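Local coordinates for BRAMP domain protein (Streptomyces davawensis, PDB 5MLD), which catalyses the replacement of the C-8 methyl group of riboflavin-5'-phosphate by an amino group, a step in the biosynthesis of the antibiotic roseoflavin, at the interface of chains A and B. Numbering follows the deposited sequence. Chains: chain A/B, BRAMP domain protein.

The interface of chains A and B. Residues chain A 159, 183-184, 187-188, 191; chain B 235-238.
The side-chain amine of A:Lys187 is gripped by two backbone carbonyls of chain B: its NZ donates to B:Ala237 O at 2.7 Å. A second bond runs from NZ to B:Thr235 O at 3.0 Å. In this flavodoxin-like homotetramer, the contact lays a loop from the C-terminal part of one subunit against helix 183-205 of its two-fold partner. NZ stands above both carbonyl planes, 44° out of that of B:Ala237 and 38° out of that of B:Thr235, so neither bond follows a lone pair. The lysine reaches them with a chain extended beyond CG, after a first torsion that leaves CG close to eclipsing the carbonyl carbon (chi1 100°), a strained start. On the loop side, B:Ala237 N donates to the hydroxyl OG1 of B:Thr235 at 3.0 Å, a turn-like closure that should help hold the two carbonyls toward the amine.

Two phenyl rings present their edges to the same loop. B:Thr235 O lies in the ring plane of A:Phe183, 3.3 Å from CZ, and B:Pro236 O in that of A:Phe191, 3.6 Å from CZ.

B:Ile238, with 51 Å² of its surface hidden by chain A, supplies the apolar part. Its CG2 methyl sits 3.7 Å from A:Lys187 CE. The same methyl lies 3.9 Å from A:His184 CE1, the two side chains crossing at about a right angle. The other branch brings CD1 within 3.5 Å of the amide nitrogen A:Asn159 ND2, a van der Waals contact.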
ATOM      1  N   ASN A 159       2.235 -18.187   4.932  1.00 18.37           N
ATOM      2  CA  ASN A 159       2.749 -17.719   6.213  1.00 17.56           C
ATOM      3  C   ASN A 159       4.253 -17.459   6.132  1.00 16.18           C
ATOM      4  O   ASN A 159       5.038 -17.861   6.992  1.00 20.20           O
ATOM      5  CB  ASN A 159       2.384 -18.716   7.313  1.00 17.37           C
ATOM      6  CG  ASN A 159       0.874 -18.944   7.397  1.00 24.25           C
ATOM      7  OD1 ASN A 159       0.382 -20.025   7.100  1.00 20.37           O
ATOM      8  ND2 ASN A 159       0.132 -17.902   7.764  1.00 19.46           N
ATOM      9  N   PHE A 183       4.627 -14.416  21.870  1.00 17.82           N
ATOM     10  CA  PHE A 183       4.135 -15.694  21.357  1.00 20.28           C
ATOM     11  C   PHE A 183       3.821 -15.608  19.873  1.00 21.58           C
ATOM     12  O   PHE A 183       4.230 -16.470  19.086  1.00 18.53           O
ATOM     13  CB  PHE A 183       2.881 -16.128  22.139  1.00 15.13           C
ATOM     14  CG  PHE A 183       2.151 -17.307  21.532  1.00 21.74           C
ATOM     15  CD1 PHE A 183       2.688 -18.588  21.614  1.00 20.81           C
ATOM     16  CD2 PHE A 183       0.934 -17.135  20.885  1.00 20.10           C
ATOM     17  CE1 PHE A 183       2.024 -19.686  21.044  1.00 18.84           C
ATOM     18  CE2 PHE A 183       0.254 -18.227  20.322  1.00 24.83           C
ATOM     19  CZ  PHE A 183       0.806 -19.508  20.410  1.00 19.01           C
ATOM     20  N   HIS A 184       3.082 -14.573  19.471  1.00 17.06           N
ATOM     21  CA  HIS A 184       2.626 -14.506  18.090  1.00 17.87           C
ATOM     22  C   HIS A 184       3.809 -14.411  17.132  1.00 19.48           C
ATOM     23  O   HIS A 184       3.860 -15.136  16.129  1.00 18.06           O
ATOM     24  CB  HIS A 184       1.669 -13.323  17.927  1.00 13.57           C
ATOM     25  CG  HIS A 184       0.978 -13.281  16.598  1.00 14.88           C
ATOM     26  ND1 HIS A 184      -0.164 -14.004  16.328  1.00 17.49           N
ATOM     27  CD2 HIS A 184       1.268 -12.597  15.464  1.00 18.05           C
ATOM     28  CE1 HIS A 184      -0.559 -13.755  15.092  1.00 14.03           C
ATOM     29  NE2 HIS A 184       0.296 -12.907  14.545  1.00 21.63           N
ATOM     30  N   LYS A 187       5.693 -17.806  17.026  1.00 17.52           N
ATOM     31  CA  LYS A 187       5.043 -18.846  16.236  1.00 16.50           C
ATOM     32  C   LYS A 187       5.102 -18.510  14.748  1.00 18.46           C
ATOM     33  O   LYS A 187       5.329 -19.402  13.927  1.00 16.83           O
ATOM     34  CB  LYS A 187       3.607 -19.086  16.724  1.00 25.25           C
ATOM     35  CG  LYS A 187       2.466 -18.449  15.950  1.00 27.08           C
ATOM     36  CD  LYS A 187       1.129 -18.792  16.622  1.00 24.92           C
ATOM     37  CE  LYS A 187      -0.019 -17.946  16.106  1.00 23.63           C
ATOM     38  NZ  LYS A 187      -1.241 -18.126  16.950  1.00 21.61           N
ATOM     39  N   LEU A 188       4.985 -17.221  14.377  1.00 15.80           N
ATOM     40  CA  LEU A 188       5.120 -16.873  12.961  1.00 19.42           C
ATOM     41  C   LEU A 188       6.518 -17.198  12.423  1.00 17.81           C
ATOM     42  O   LEU A 188       6.658 -17.657  11.282  1.00 17.09           O
ATOM     43  CB  LEU A 188       4.800 -15.391  12.734  1.00 16.89           C
ATOM     44  CG  LEU A 188       3.326 -14.998  12.938  1.00 19.42           C
ATOM     45  CD1 LEU A 188       3.105 -13.593  12.404  1.00 19.34           C
ATOM     46  CD2 LEU A 188       2.347 -15.968  12.271  1.00 21.84           C
ATOM     47  N   PHE A 191       6.546 -20.894  11.657  1.00 16.77           N
ATOM     48  CA  PHE A 191       5.798 -21.143  10.423  1.00 16.79           C
ATOM     49  C   PHE A 191       6.667 -20.832   9.212  1.00 21.05           C
ATOM     50  O   PHE A 191       6.784 -21.629   8.272  1.00 18.97           O
ATOM     51  CB  PHE A 191       4.534 -20.263  10.350  1.00 18.35           C
ATOM     52  CG  PHE A 191       3.439 -20.586  11.349  1.00 20.53           C
ATOM     53  CD1 PHE A 191       3.546 -21.623  12.261  1.00 19.26           C
ATOM     54  CD2 PHE A 191       2.277 -19.823  11.345  1.00 20.27           C
ATOM     55  CE1 PHE A 191       2.524 -21.884  13.152  1.00 23.59           C
ATOM     56  CE2 PHE A 191       1.240 -20.075  12.228  1.00 23.40           C
ATOM     57  CZ  PHE A 191       1.362 -21.108  13.137  1.00 28.37           C
TER
ATOM     58  N   THR B 235      -3.023 -21.618  20.901  1.00 24.91           N
ATOM     59  CA  THR B 235      -3.573 -21.866  19.574  1.00 24.69           C
ATOM     60  C   THR B 235      -2.566 -21.508  18.487  1.00 24.78           C
ATOM     61  O   THR B 235      -1.782 -20.558  18.648  1.00 26.05           O
ATOM     62  CB  THR B 235      -4.876 -21.086  19.343  1.00 26.90           C
ATOM     63  OG1 THR B 235      -5.418 -21.443  18.064  1.00 29.05           O
ATOM     64  CG2 THR B 235      -4.641 -19.568  19.375  1.00 27.03           C
ATOM     65  N   PRO B 236      -2.527 -22.285  17.395  1.00 26.97           N
ATOM     66  CA  PRO B 236      -1.781 -21.862  16.202  1.00 27.44           C
ATOM     67  C   PRO B 236      -2.551 -20.892  15.332  1.00 25.80           C
ATOM     68  O   PRO B 236      -1.957 -20.307  14.414  1.00 26.81           O
ATOM     69  CB  PRO B 236      -1.555 -23.180  15.453  1.00 28.99           C
ATOM     70  CG  PRO B 236      -2.780 -23.978  15.795  1.00 30.78           C
ATOM     71  CD  PRO B 236      -3.114 -23.630  17.228  1.00 28.41           C
ATOM     72  N   ALA B 237      -3.856 -20.742  15.582  1.00 24.41           N
ATOM     73  CA  ALA B 237      -4.718 -19.896  14.768  1.00 26.56           C
ATOM     74  C   ALA B 237      -4.212 -18.460  14.736  1.00 28.80           C
ATOM     75  O   ALA B 237      -3.695 -17.941  15.728  1.00 27.81           O
ATOM     76  CB  ALA B 237      -6.141 -19.918  15.317  1.00 31.01           C
ATOM     77  N   ILE B 238      -4.368 -17.820  13.581  1.00 22.74           N
ATOM     78  CA  ILE B 238      -4.099 -16.402  13.415  1.00 26.71           C
ATOM     79  C   ILE B 238      -5.355 -15.652  13.013  1.00 26.87           C
ATOM     80  O   ILE B 238      -5.295 -14.483  12.638  1.00 26.94           O
ATOM     81  CB  ILE B 238      -2.953 -16.164  12.415  1.00 25.74           C
ATOM     82  CG1 ILE B 238      -3.297 -16.753  11.041  1.00 24.62           C
ATOM     83  CG2 ILE B 238      -1.667 -16.788  12.962  1.00 25.20           C
ATOM     84  CD1 ILE B 238      -2.186 -16.542  10.014  1.00 23.12           C
TER